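Local coordinates for protein Non-sulfated chondroitin lyase E66 (Autographa californica nucleopolyhedrovirus, PDB 3VSN) that cleaves non-sulfated chondroitin as a lyase of the viral envelope and is essential for oral infectivity, perhaps by digesting the chondroitin sulfate barrier of the host midgut, at residues A[508-522]-A[551-565]. Residues are numbered along the deposited sequence; the frame is centred on the assembly and turned at random.
Sequences GVVCHRVPITNINVP and SACYKLNVEGHSDSL
V510 and N557 form a hydrogen-bonded antiparallel pair, V510 N to N557 O and N557 N to V510 O both 2.8 Å and in the carbonyl planes; H512 and K555 form the next. Strands 509-513 and 551-558 are thus neighbours in an antiparallel sheet of the beta-sandwich, and C511 and L556 turn to its buried face, where C511 also touches strand 472-480. With its CG anti to the carbonyl carbon (chi1 -60°), L556 brings CD2 to 3.7 Å from C511 CB. After the R513-Y554 pair, V514 N makes a long but straight hydrogen bond to C553 O (3.3 Å), standing 52° out of the carbonyl plane. Side chains add to it: C553 SG lies 3.7 Å from V514 CB and touches I516 CD1, and V514 CG2 rests on K555 CB. V514 O, buried without a polar partner, lies 3.4 Å from C553 SG. K555 extends to a salt bridge with D563, NZ to OD1 2.6 Å, from above the carboxylate plane; L565 N reaches OD1 on the anti side, slightly across the plane, an Asx turn. The ends are wetter. E559 N bonds G508 O directly (2.9 Å, 175°), and one water links G508 N to E559 OE1; two more join N520 to S551, whose OG donates to N520 O (2.6 Å). Direct backbone bonds therefore fix the register, the salt bridge ties loop 559-565 back to its strand, and waters bridge the rims.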
ATOM      1  N   GLY A 508       7.768  -8.288  18.390  1.00 12.75           N
ATOM      2  CA  GLY A 508       7.257  -7.083  19.050  1.00 12.79           C
ATOM      3  C   GLY A 508       5.743  -6.971  19.169  1.00 12.94           C
ATOM      4  O   GLY A 508       5.220  -5.890  19.440  1.00 12.58           O
ATOM      5  N   VAL A 509       5.042  -8.085  18.965  1.00 12.97           N
ATOM      6  CA  VAL A 509       3.587  -8.133  19.083  1.00 13.15           C
ATOM      7  C   VAL A 509       3.193  -9.286  20.006  1.00 13.10           C
ATOM      8  O   VAL A 509       3.759 -10.378  19.922  1.00 13.16           O
ATOM      9  CB  VAL A 509       2.906  -8.281  17.699  1.00 13.32           C
ATOM     10  CG1 VAL A 509       1.396  -8.371  17.841  1.00 13.44           C
ATOM     11  CG2 VAL A 509       3.268  -7.106  16.797  1.00 13.54           C
ATOM     12  N   VAL A 510       2.229  -9.029  20.886  1.00 12.94           N
ATOM     13  CA  VAL A 510       1.783  -9.992  21.888  1.00 13.17           C
ATOM     14  C   VAL A 510       0.299 -10.287  21.678  1.00 13.36           C
ATOM     15  O   VAL A 510      -0.480  -9.367  21.437  1.00 13.21           O
ATOM     16  CB  VAL A 510       2.012  -9.439  23.314  1.00 13.23           C
ATOM     17  CG1 VAL A 510       1.638 -10.463  24.375  1.00 13.28           C
ATOM     18  CG2 VAL A 510       3.458  -9.000  23.490  1.00 13.21           C
ATOM     19  N   CYS A 511      -0.091 -11.560  21.765  1.00 13.37           N
ATOM     20  CA  CYS A 511      -1.495 -11.947  21.574  1.00 13.44           C
ATOM     21  C   CYS A 511      -2.190 -12.409  22.859  1.00 13.65           C
ATOM     22  O   CYS A 511      -1.552 -12.952  23.768  1.00 13.08           O
ATOM     23  CB  CYS A 511      -1.624 -13.017  20.479  1.00 13.71           C
ATOM     24  SG  CYS A 511      -1.038 -14.671  20.936  1.00 14.36           S
ATOM     25  N   HIS A 512      -3.502 -12.168  22.912  1.00 13.87           N
ATOM     26  CA  HIS A 512      -4.374 -12.587  24.005  1.00 14.26           C
ATOM     27  C   HIS A 512      -5.724 -12.976  23.465  1.00 13.96           C
ATOM     28  O   HIS A 512      -6.206 -12.382  22.499  1.00 13.50           O
ATOM     29  CB  HIS A 512      -4.563 -11.450  25.009  1.00 15.27           C
ATOM     30  CG  HIS A 512      -3.297 -11.052  25.730  1.00 16.15           C
ATOM     31  ND1 HIS A 512      -2.850 -11.703  26.818  1.00 16.86           N
ATOM     32  CD2 HIS A 512      -2.384 -10.035  25.479  1.00 16.71           C
ATOM     33  CE1 HIS A 512      -1.709 -11.131  27.245  1.00 16.78           C
ATOM     34  NE2 HIS A 512      -1.425 -10.111  26.422  1.00 17.18           N
ATOM     35  N   ARG A 513      -6.342 -13.976  24.086  1.00 13.42           N
ATOM     36  CA  ARG A 513      -7.737 -14.312  23.817  1.00 13.50           C
ATOM     37  C   ARG A 513      -8.610 -13.277  24.532  1.00 13.20           C
ATOM     38  O   ARG A 513      -8.266 -12.821  25.621  1.00 13.39           O
ATOM     39  CB  ARG A 513      -8.038 -15.735  24.317  1.00 13.53           C
ATOM     40  CG  ARG A 513      -9.506 -16.140  24.362  1.00 13.62           C
ATOM     41  CD  ARG A 513      -9.659 -17.585  24.836  1.00 13.64           C
ATOM     42  NE  ARG A 513     -11.063 -17.955  25.005  1.00 13.74           N
ATOM     43  CZ  ARG A 513     -11.745 -17.827  26.142  1.00 13.92           C
ATOM     44  NH1 ARG A 513     -13.021 -18.180  26.192  1.00 13.95           N
ATOM     45  NH2 ARG A 513     -11.153 -17.348  27.233  1.00 13.95           N
ATOM     46  N   VAL A 514      -9.718 -12.889  23.905  1.00 13.02           N
ATOM     47  CA  VAL A 514     -10.680 -11.982  24.535  1.00 12.85           C
ATOM     48  C   VAL A 514     -12.019 -12.709  24.710  1.00 13.03           C
ATOM     49  O   VAL A 514     -12.764 -12.879  23.741  1.00 12.66           O
ATOM     50  CB  VAL A 514     -10.869 -10.671  23.728  1.00 12.72           C
ATOM     51  CG1 VAL A 514     -11.896  -9.764  24.398  1.00 12.57           C
ATOM     52  CG2 VAL A 514      -9.544  -9.936  23.569  1.00 12.81           C
ATOM     53  N   PRO A 515     -12.316 -13.166  25.944  1.00 13.22           N
ATOM     54  CA  PRO A 515     -13.613 -13.811  26.139  1.00 13.34           C
ATOM     55  C   PRO A 515     -14.745 -12.792  26.116  1.00 13.46           C
ATOM     56  O   PRO A 515     -14.550 -11.632  26.496  1.00 13.45           O
ATOM     57  CB  PRO A 515     -13.490 -14.449  27.528  1.00 13.41           C
ATOM     58  CG  PRO A 515     -12.460 -13.628  28.235  1.00 13.54           C
ATOM     59  CD  PRO A 515     -11.491 -13.188  27.168  1.00 13.36           C
ATOM     60  N   ILE A 516     -15.904 -13.220  25.632  1.00 13.45           N
ATOM     61  CA  ILE A 516     -17.115 -12.411  25.683  1.00 13.91           C
ATOM     62  C   ILE A 516     -18.232 -13.333  26.147  1.00 14.16           C
ATOM     63  O   ILE A 516     -18.561 -14.305  25.475  1.00 14.09           O
ATOM     64  CB  ILE A 516     -17.489 -11.799  24.310  1.00 13.81           C
ATOM     65  CG1 ILE A 516     -16.310 -11.009  23.712  1.00 13.90           C
ATOM     66  CG2 ILE A 516     -18.727 -10.914  24.451  1.00 13.85           C
ATOM     67  CD1 ILE A 516     -16.559 -10.449  22.324  1.00 13.88           C
ATOM     68  N   THR A 517     -18.806 -13.034  27.305  1.00 14.93           N
ATOM     69  CA  THR A 517     -19.869 -13.872  27.851  1.00 15.43           C
ATOM     70  C   THR A 517     -20.999 -13.992  26.830  1.00 15.72           C
ATOM     71  O   THR A 517     -21.409 -12.998  26.226  1.00 15.72           O
ATOM     72  CB  THR A 517     -20.378 -13.331  29.198  1.00 15.73           C
ATOM     73  OG1 THR A 517     -19.256 -13.080  30.053  1.00 15.88           O
ATOM     74  CG2 THR A 517     -21.317 -14.336  29.875  1.00 16.02           C
ATOM     75  N   ASN A 518     -21.453 -15.227  26.616  1.00 16.13           N
ATOM     76  CA  ASN A 518     -22.528 -15.556  25.669  1.00 16.80           C
ATOM     77  C   ASN A 518     -22.112 -15.614  24.193  1.00 16.80           C
ATOM     78  O   ASN A 518     -22.963 -15.748  23.316  1.00 16.88           O
ATOM     79  CB  ASN A 518     -23.757 -14.648  25.869  1.00 17.50           C
ATOM     80  CG  ASN A 518     -24.358 -14.782  27.254  1.00 18.43           C
ATOM     81  OD1 ASN A 518     -24.549 -13.790  27.961  1.00 19.09           O
ATOM     82  ND2 ASN A 518     -24.645 -16.013  27.654  1.00 18.75           N
ATOM     83  N   ILE A 519     -20.808 -15.515  23.935  1.00 16.45           N
ATOM     84  CA  ILE A 519     -20.238 -15.738  22.603  1.00 16.24           C
ATOM     85  C   ILE A 519     -19.159 -16.810  22.740  1.00 16.16           C
ATOM     86  O   ILE A 519     -18.335 -16.749  23.651  1.00 15.90           O
ATOM     87  CB  ILE A 519     -19.630 -14.445  22.011  1.00 16.17           C
ATOM     88  CG1 ILE A 519     -20.737 -13.415  21.750  1.00 16.37           C
ATOM     89  CG2 ILE A 519     -18.837 -14.740  20.737  1.00 15.98           C
ATOM     90  CD1 ILE A 519     -20.250 -12.106  21.170  1.00 16.67           C
ATOM     91  N   ASN A 520     -19.169 -17.795  21.849  1.00 16.23           N
ATOM     92  CA  ASN A 520     -18.140 -18.829  21.884  1.00 16.52           C
ATOM     93  C   ASN A 520     -16.789 -18.311  21.393  1.00 15.55           C
ATOM     94  O   ASN A 520     -16.652 -17.899  20.241  1.00 15.08           O
ATOM     95  CB  ASN A 520     -18.553 -20.066  21.085  1.00 17.86           C
ATOM     96  CG  ASN A 520     -17.622 -21.234  21.320  1.00 18.89           C
ATOM     97  OD1 ASN A 520     -16.771 -21.540  20.487  1.00 20.14           O
ATOM     98  ND2 ASN A 520     -17.739 -21.865  22.486  1.00 19.22           N
ATOM     99  N   VAL A 521     -15.804 -18.317  22.284  1.00 14.63           N
ATOM    100  CA  VAL A 521     -14.447 -17.907  21.938  1.00 13.90           C
ATOM    101  C   VAL A 521     -13.510 -19.048  22.312  1.00 13.65           C
ATOM    102  O   VAL A 521     -13.279 -19.296  23.500  1.00 13.66           O
ATOM    103  CB  VAL A 521     -14.024 -16.607  22.665  1.00 13.84           C
ATOM    104  CG1 VAL A 521     -12.611 -16.193  22.261  1.00 13.54           C
ATOM    105  CG2 VAL A 521     -15.004 -15.480  22.374  1.00 13.61           C
ATOM    106  N   PRO A 522     -12.978 -19.759  21.303  1.00 13.49           N
ATOM    107  CA  PRO A 522     -12.109 -20.905  21.568  1.00 13.45           C
ATOM    108  C   PRO A 522     -10.820 -20.490  22.257  1.00 13.51           C
ATOM    109  O   PRO A 522     -10.416 -19.327  22.173  1.00 13.31           O
ATOM    110  CB  PRO A 522     -11.796 -21.439  20.164  1.00 13.40           C
ATOM    111  CG  PRO A 522     -12.920 -20.944  19.312  1.00 13.34           C
ATOM    112  CD  PRO A 522     -13.214 -19.581  19.859  1.00 13.38           C
ATOM    113  N   SER A 551     -17.427 -18.435  15.739  1.00 12.27           N
ATOM    114  CA  SER A 551     -16.883 -17.168  16.229  1.00 12.08           C
ATOM    115  C   SER A 551     -15.469 -17.316  16.798  1.00 11.96           C
ATOM    116  O   SER A 551     -15.069 -18.395  17.234  1.00 11.82           O
ATOM    117  CB  SER A 551     -17.821 -16.541  17.270  1.00 12.33           C
ATOM    118  OG  SER A 551     -18.211 -17.484  18.256  1.00 12.71           O
ATOM    119  N   ALA A 552     -14.718 -16.217  16.781  1.00 11.75           N
ATOM    120  CA  ALA A 552     -13.376 -16.173  17.348  1.00 11.66           C
ATOM    121  C   ALA A 552     -13.065 -14.743  17.771  1.00 11.57           C
ATOM    122  O   ALA A 552     -13.529 -13.794  17.142  1.00 11.30           O
ATOM    123  CB  ALA A 552     -12.351 -16.670  16.338  1.00 11.65           C
ATOM    124  N   CYS A 553     -12.283 -14.586  18.835  1.00 11.53           N
ATOM    125  CA  CYS A 553     -12.011 -13.254  19.376  1.00 11.58           C
ATOM    126  C   CYS A 553     -10.647 -13.196  20.044  1.00 11.54           C
ATOM    127  O   CYS A 553     -10.335 -14.013  20.912  1.00 11.47           O
ATOM    128  CB  CYS A 553     -13.108 -12.847  20.372  1.00 11.74           C
ATOM    129  SG  CYS A 553     -13.083 -11.096  20.824  1.00 11.88           S
ATOM    130  N   TYR A 554      -9.836 -12.228  19.630  1.00 11.38           N
ATOM    131  CA  TYR A 554      -8.508 -12.057  20.198  1.00 11.51           C
ATOM    132  C   TYR A 554      -8.096 -10.589  20.159  1.00 11.53           C
ATOM    133  O   TYR A 554      -8.763  -9.764  19.534  1.00 11.46           O
ATOM    134  CB  TYR A 554      -7.486 -12.924  19.443  1.00 11.28           C
ATOM    135  CG  TYR A 554      -7.233 -12.483  18.014  1.00 11.26           C
ATOM    136  CD1 TYR A 554      -6.210 -11.581  17.713  1.00 11.30           C
ATOM    137  CD2 TYR A 554      -8.014 -12.969  16.963  1.00 11.34           C
ATOM    138  CE1 TYR A 554      -5.974 -11.170  16.407  1.00 11.28           C
ATOM    139  CE2 TYR A 554      -7.785 -12.569  15.655  1.00 11.40           C
ATOM    140  CZ  TYR A 554      -6.763 -11.671  15.383  1.00 11.44           C
ATOM    141  OH  TYR A 554      -6.528 -11.265  14.087  1.00 11.58           O
ATOM    142  N   LYS A 555      -6.996 -10.270  20.831  1.00 11.86           N
ATOM    143  CA  LYS A 555      -6.403  -8.947  20.708  1.00 12.24           C
ATOM    144  C   LYS A 555      -4.894  -9.059  20.563  1.00 12.20           C
ATOM    145  O   LYS A 555      -4.285 -10.047  20.995  1.00 12.03           O
ATOM    146  CB  LYS A 555      -6.786  -8.039  21.885  1.00 12.74           C
ATOM    147  CG  LYS A 555      -6.071  -8.342  23.185  1.00 13.44           C
ATOM    148  CD  LYS A 555      -6.198  -7.197  24.182  1.00 13.63           C
ATOM    149  CE  LYS A 555      -5.261  -7.445  25.352  1.00 14.06           C
ATOM    150  NZ  LYS A 555      -5.575  -6.624  26.554  1.00 14.42           N
ATOM    151  N   LEU A 556      -4.308  -8.049  19.931  1.00 12.12           N
ATOM    152  CA  LEU A 556      -2.865  -7.930  19.816  1.00 12.32           C
ATOM    153  C   LEU A 556      -2.437  -6.649  20.530  1.00 12.49           C
ATOM    154  O   LEU A 556      -3.164  -5.657  20.497  1.00 11.98           O
ATOM    155  CB  LEU A 556      -2.444  -7.892  18.341  1.00 12.22           C
ATOM    156  CG  LEU A 556      -2.795  -9.082  17.429  1.00 12.32           C
ATOM    157  CD1 LEU A 556      -2.365  -8.800  15.995  1.00 12.19           C
ATOM    158  CD2 LEU A 556      -2.174 -10.385  17.922  1.00 12.03           C
ATOM    159  N   ASN A 557      -1.281  -6.695  21.189  1.00 12.97           N
ATOM    160  CA  ASN A 557      -0.660  -5.527  21.817  1.00 13.84           C
ATOM    161  C   ASN A 557       0.734  -5.344  21.287  1.00 13.62           C
ATOM    162  O   ASN A 557       1.409  -6.329  20.983  1.00 13.59           O
ATOM    163  CB  ASN A 557      -0.479  -5.738  23.322  1.00 15.23           C
ATOM    164  CG  ASN A 557      -1.765  -5.648  24.085  1.00 16.56           C
ATOM    165  OD1 ASN A 557      -2.527  -4.694  23.933  1.00 18.04           O
ATOM    166  ND2 ASN A 557      -2.005  -6.628  24.937  1.00 17.00           N
ATOM    167  N   VAL A 558       1.182  -4.094  21.229  1.00 13.19           N
ATOM    168  CA  VAL A 558       2.598  -3.806  21.069  1.00 13.26           C
ATOM    169  C   VAL A 558       3.298  -4.316  22.331  1.00 13.50           C
ATOM    170  O   VAL A 558       2.855  -4.035  23.451  1.00 13.08           O
ATOM    171  CB  VAL A 558       2.870  -2.296  20.896  1.00 12.96           C
ATOM    172  CG1 VAL A 558       4.368  -2.024  20.811  1.00 13.01           C
ATOM    173  CG2 VAL A 558       2.173  -1.767  19.651  1.00 12.92           C
ATOM    174  N   GLU A 559       4.370  -5.079  22.140  1.00 14.00           N
ATOM    175  CA  GLU A 559       5.143  -5.610  23.263  1.00 14.96           C
ATOM    176  C   GLU A 559       5.568  -4.479  24.192  1.00 15.42           C
ATOM    177  O   GLU A 559       6.072  -3.450  23.739  1.00 15.41           O
ATOM    178  CB  GLU A 559       6.365  -6.389  22.766  1.00 15.20           C
ATOM    179  CG  GLU A 559       7.103  -7.128  23.873  1.00 16.00           C
ATOM    180  CD  GLU A 559       8.223  -8.017  23.369  1.00 16.58           C
ATOM    181  OE1 GLU A 559       8.596  -7.924  22.180  1.00 17.16           O
ATOM    182  OE2 GLU A 559       8.736  -8.812  24.177  1.00 16.97           O
ATOM    183  N   GLY A 560       5.341  -4.678  25.487  1.00 16.53           N
ATOM    184  CA  GLY A 560       5.623  -3.665  26.502  1.00 17.56           C
ATOM    185  C   GLY A 560       4.471  -2.712  26.790  1.00 18.29           C
ATOM    186  O   GLY A 560       4.601  -1.830  27.647  1.00 18.17           O
ATOM    187  N   HIS A 561       3.347  -2.882  26.085  1.00 18.55           N
ATOM    188  CA  HIS A 561       2.194  -1.974  26.203  1.00 19.17           C
ATOM    189  C   HIS A 561       0.881  -2.669  26.446  1.00 19.91           C
ATOM    190  O   HIS A 561       0.043  -2.759  25.537  1.00 21.04           O
ATOM    191  CB  HIS A 561       2.064  -1.108  24.953  1.00 19.22           C
ATOM    192  CG  HIS A 561       3.152  -0.082  24.805  1.00 19.51           C
ATOM    193  ND1 HIS A 561       4.282  -0.320  24.114  1.00 19.91           N
ATOM    194  CD2 HIS A 561       3.250   1.218  25.286  1.00 19.67           C
ATOM    195  CE1 HIS A 561       5.066   0.770  24.150  1.00 19.71           C
ATOM    196  NE2 HIS A 561       4.435   1.711  24.871  1.00 20.37           N
ATOM    197  N   SER A 562       0.668  -3.132  27.677  1.00 19.33           N
ATOM    198  CA  SER A 562      -0.539  -3.883  28.030  1.00 18.90           C
ATOM    199  C   SER A 562      -1.744  -2.984  28.332  1.00 18.50           C
ATOM    200  O   SER A 562      -1.596  -1.800  28.641  1.00 18.28           O
ATOM    201  CB  SER A 562      -0.257  -4.806  29.218  1.00 18.99           C
ATOM    202  OG  SER A 562       0.014  -4.049  30.386  1.00 19.48           O
ATOM    203  N   ASP A 563      -2.939  -3.557  28.242  1.00 17.84           N
ATOM    204  CA  ASP A 563      -4.167  -2.834  28.564  1.00 17.53           C
ATOM    205  C   ASP A 563      -5.178  -3.774  29.202  1.00 17.31           C
ATOM    206  O   ASP A 563      -4.960  -4.985  29.253  1.00 17.58           O
ATOM    207  CB  ASP A 563      -4.756  -2.198  27.302  1.00 17.41           C
ATOM    208  CG  ASP A 563      -5.117  -3.226  26.246  1.00 17.44           C
ATOM    209  OD1 ASP A 563      -6.022  -4.050  26.499  1.00 17.02           O
ATOM    210  OD2 ASP A 563      -4.493  -3.214  25.165  1.00 17.56           O
ATOM    211  N   SER A 564      -6.289  -3.215  29.670  1.00 16.93           N
ATOM    212  CA  SER A 564      -7.337  -4.014  30.294  1.00 16.47           C
ATOM    213  C   SER A 564      -8.627  -3.984  29.474  1.00 15.58           C
ATOM    214  O   SER A 564      -9.724  -3.853  30.019  1.00 14.99           O
ATOM    215  CB  SER A 564      -7.580  -3.530  31.727  1.00 17.30           C
ATOM    216  OG  SER A 564      -6.384  -3.627  32.489  1.00 18.93           O
ATOM    217  N   LEU A 565      -8.488  -4.118  28.157  1.00 14.71           N
ATOM    218  CA  LEU A 565      -9.643  -4.128  27.263  1.00 14.25           C
ATOM    219  C   LEU A 565     -10.644  -5.219  27.656  1.00 14.18           C
ATOM    220  O   LEU A 565     -10.260  -6.350  27.953  1.00 14.08           O
ATOM    221  CB  LEU A 565      -9.187  -4.311  25.810  1.00 13.83           C
ATOM    222  CG  LEU A 565     -10.250  -4.380  24.710  1.00 13.66           C
ATOM    223  CD1 LEU A 565      -9.678  -3.860  23.400  1.00 13.18           C
ATOM    224  CD2 LEU A 565     -10.774  -5.804  24.541  1.00 13.64           C
TER
HETATM  225  O   HOH W   1       9.439  -9.722  20.278  1.00 16.88           O
HETATM  226  O   HOH W   2     -16.584 -20.671  17.953  1.00 16.85           O
HETATM  227  O   HOH W   3     -20.954 -17.880  19.677  1.00 27.25           O